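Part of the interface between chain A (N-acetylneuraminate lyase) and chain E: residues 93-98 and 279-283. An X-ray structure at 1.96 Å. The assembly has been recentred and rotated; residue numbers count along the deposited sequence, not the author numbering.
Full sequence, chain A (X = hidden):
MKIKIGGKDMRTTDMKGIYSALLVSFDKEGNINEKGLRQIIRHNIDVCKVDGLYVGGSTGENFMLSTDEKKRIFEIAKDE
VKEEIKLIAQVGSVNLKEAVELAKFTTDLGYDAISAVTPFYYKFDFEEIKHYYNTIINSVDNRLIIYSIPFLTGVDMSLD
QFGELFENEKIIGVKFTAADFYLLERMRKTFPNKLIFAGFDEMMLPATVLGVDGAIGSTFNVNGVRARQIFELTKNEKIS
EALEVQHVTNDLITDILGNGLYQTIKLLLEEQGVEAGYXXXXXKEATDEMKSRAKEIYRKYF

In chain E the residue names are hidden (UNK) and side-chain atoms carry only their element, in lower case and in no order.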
# COMPACT_ATOMS: atom_id res chain seq x y z
N SER A 93 -8.15 22.09 5.50
CA SER A 93 -9.20 21.22 4.96
C SER A 93 -9.04 21.21 3.44
O SER A 93 -8.18 21.91 2.90
CB SER A 93 -10.60 21.74 5.30
OG SER A 93 -10.98 22.78 4.41
N VAL A 94 -9.86 20.43 2.75
CA VAL A 94 -9.78 20.36 1.30
C VAL A 94 -10.11 21.73 0.69
O VAL A 94 -9.60 22.08 -0.38
CB VAL A 94 -10.73 19.30 0.72
CG1 VAL A 94 -10.50 19.14 -0.77
CG2 VAL A 94 -10.52 17.97 1.44
N ASN A 95 -10.94 22.50 1.38
CA ASN A 95 -11.34 23.82 0.91
C ASN A 95 -10.41 24.92 1.44
O ASN A 95 -10.49 25.30 2.60
CB ASN A 95 -12.78 24.12 1.34
CG ASN A 95 -13.27 25.47 0.85
OD1 ASN A 95 -12.54 26.21 0.17
ND2 ASN A 95 -14.51 25.81 1.19
N LEU A 96 -9.54 25.42 0.56
CA LEU A 96 -8.59 26.47 0.93
C LEU A 96 -9.23 27.79 1.36
O LEU A 96 -8.81 28.39 2.35
CB LEU A 96 -7.62 26.73 -0.23
CG LEU A 96 -6.61 27.87 -0.04
CD1 LEU A 96 -5.81 27.66 1.25
CD2 LEU A 96 -5.67 27.93 -1.23
N LYS A 97 -10.23 28.25 0.62
CA LYS A 97 -10.89 29.51 0.96
C LYS A 97 -11.39 29.45 2.40
O LYS A 97 -11.32 30.44 3.13
CB LYS A 97 -12.07 29.79 0.01
CG LYS A 97 -11.68 29.81 -1.46
CD LYS A 97 -12.88 30.08 -2.38
CE LYS A 97 -13.28 31.56 -2.40
NZ LYS A 97 -13.77 32.05 -1.08
N GLU A 98 -11.91 28.29 2.80
CA GLU A 98 -12.39 28.12 4.17
C GLU A 98 -11.21 28.18 5.12
O GLU A 98 -11.29 28.79 6.19
CB GLU A 98 -13.10 26.77 4.33
CG GLU A 98 -13.49 26.45 5.77
CD GLU A 98 -14.19 25.11 5.93
OE1 GLU A 98 -13.67 24.09 5.44
OE2 GLU A 98 -15.28 25.08 6.54
N UNK E 279 -9.47 26.94 -11.80
CA UNK E 279 -9.67 25.75 -10.98
C UNK E 279 -9.58 26.31 -9.57
O UNK E 279 -9.02 27.38 -9.37
s UNK E 279 -8.85 23.68 -12.66
c UNK E 279 -8.57 24.73 -11.22
N UNK E 280 -10.11 25.58 -8.59
CA UNK E 280 -10.09 26.05 -7.21
C UNK E 280 -8.76 25.75 -6.51
O UNK E 280 -8.38 24.59 -6.38
c UNK E 280 -11.23 25.40 -6.45
n UNK E 280 -13.35 26.70 -3.71
n UNK E 280 -15.30 27.72 -4.39
c UNK E 280 -11.46 25.95 -5.06
n UNK E 280 -15.05 27.06 -2.21
c UNK E 280 -14.57 27.16 -3.44
c UNK E 280 -12.74 26.75 -5.03
N UNK E 281 -8.07 26.79 -6.05
CA UNK E 281 -6.80 26.60 -5.34
C UNK E 281 -7.06 25.64 -4.18
O UNK E 281 -8.18 25.59 -3.65
o UNK E 281 -3.56 27.96 -5.93
c UNK E 281 -4.51 28.41 -6.56
c UNK E 281 -6.28 27.93 -4.79
c UNK E 281 -5.76 28.91 -5.84
n UNK E 281 -4.51 28.50 -7.89
N UNK E 282 -6.04 24.90 -3.73
CA UNK E 282 -4.63 24.83 -4.14
C UNK E 282 -4.30 24.21 -5.50
O UNK E 282 -3.13 24.01 -5.82
c UNK E 282 -5.04 23.09 -2.64
c UNK E 282 -6.28 23.96 -2.62
c UNK E 282 -3.98 24.06 -3.00
N UNK E 283 -5.31 23.87 -6.30
CA UNK E 283 -5.02 23.31 -7.61
C UNK E 283 -4.33 24.40 -8.41
O UNK E 283 -4.80 25.53 -8.45
c UNK E 283 -6.59 21.39 -8.16
c UNK E 283 -9.23 20.66 -8.31
s UNK E 283 -7.78 20.79 -9.35
c UNK E 283 -6.30 22.87 -8.32

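Position 279 of chain E carries two side-chain atoms, one carbon and then one sulfur, with no branch. It is buried but lies out of reach of the chain A stretch, and its identity is therefore read from its atoms alone. A single carbon ending in sulfur can only be cysteine, so this is Cys E279.

At position 280 the side chain runs through three carbons to a nitrogen, then to a carbon bearing two more nitrogens. Its CA-to-CB bond points sideways, yet the long chain brings its end to chain A. The carbon bearing the two nitrogens lies 3.5 Å from the methylene carbon CD of Lys A97, which sits over one face of the group, a contact through the aliphatic part of the lysine. Near the plane of the group, at its edge, OD1 of Asn A95 stands 3.6 Å from one of the terminal nitrogens of position 280. That planar, three-nitrogen end is a guanidinium, and the residue is Arg E280. The approach of Asn A95 to NH2 is not a hydrogen bond, and both terminal nitrogens of the arginine are satisfied elsewhere in the structure. A long side chain with a flat end suits a place that offers both a face and an edge contact.

Position 281 has three carbons, the third carrying one oxygen and one nitrogen. Its CB packs 3.6 Å from CD2 of Leu A96, while the end of the side chain leads away from chain A. The end is an amide one methylene longer than asparagine, hence Gln E281. The residue thus offers carbon to the leucine and keeps its polar amide out of that apolar contact.

At position 282 three side-chain carbons close a ring onto the backbone nitrogen. The ring carbon bonded to that nitrogen lies 3.9 Å from CB of Leu A96. The closed ring identifies Pro E282, whose compact shape serves this apolar contact well. The peptide bond before it is cis, a form far more accessible to proline than to other residues.

Position 283 shows two carbons, a sulfur and a final carbon in an unbranched line, and the side chain does not reach the chain A stretch. This is the thioether of Met E283. Its backbone N donates to O of Arg E280 at 3.2 Å, bridging the cis proline turn.

The contact works by packing, with no hydrogen bond between the stretches. Leu A96 meets Gln E281 and Pro E282, while Lys A97 and Asn A95 approach the guanidinium. Asn A95 also caps the helix, its OD1 accepting a weak bond from N of Glu A98 at 3.4 Å.

Chain E, residues 279-283: CRQPM
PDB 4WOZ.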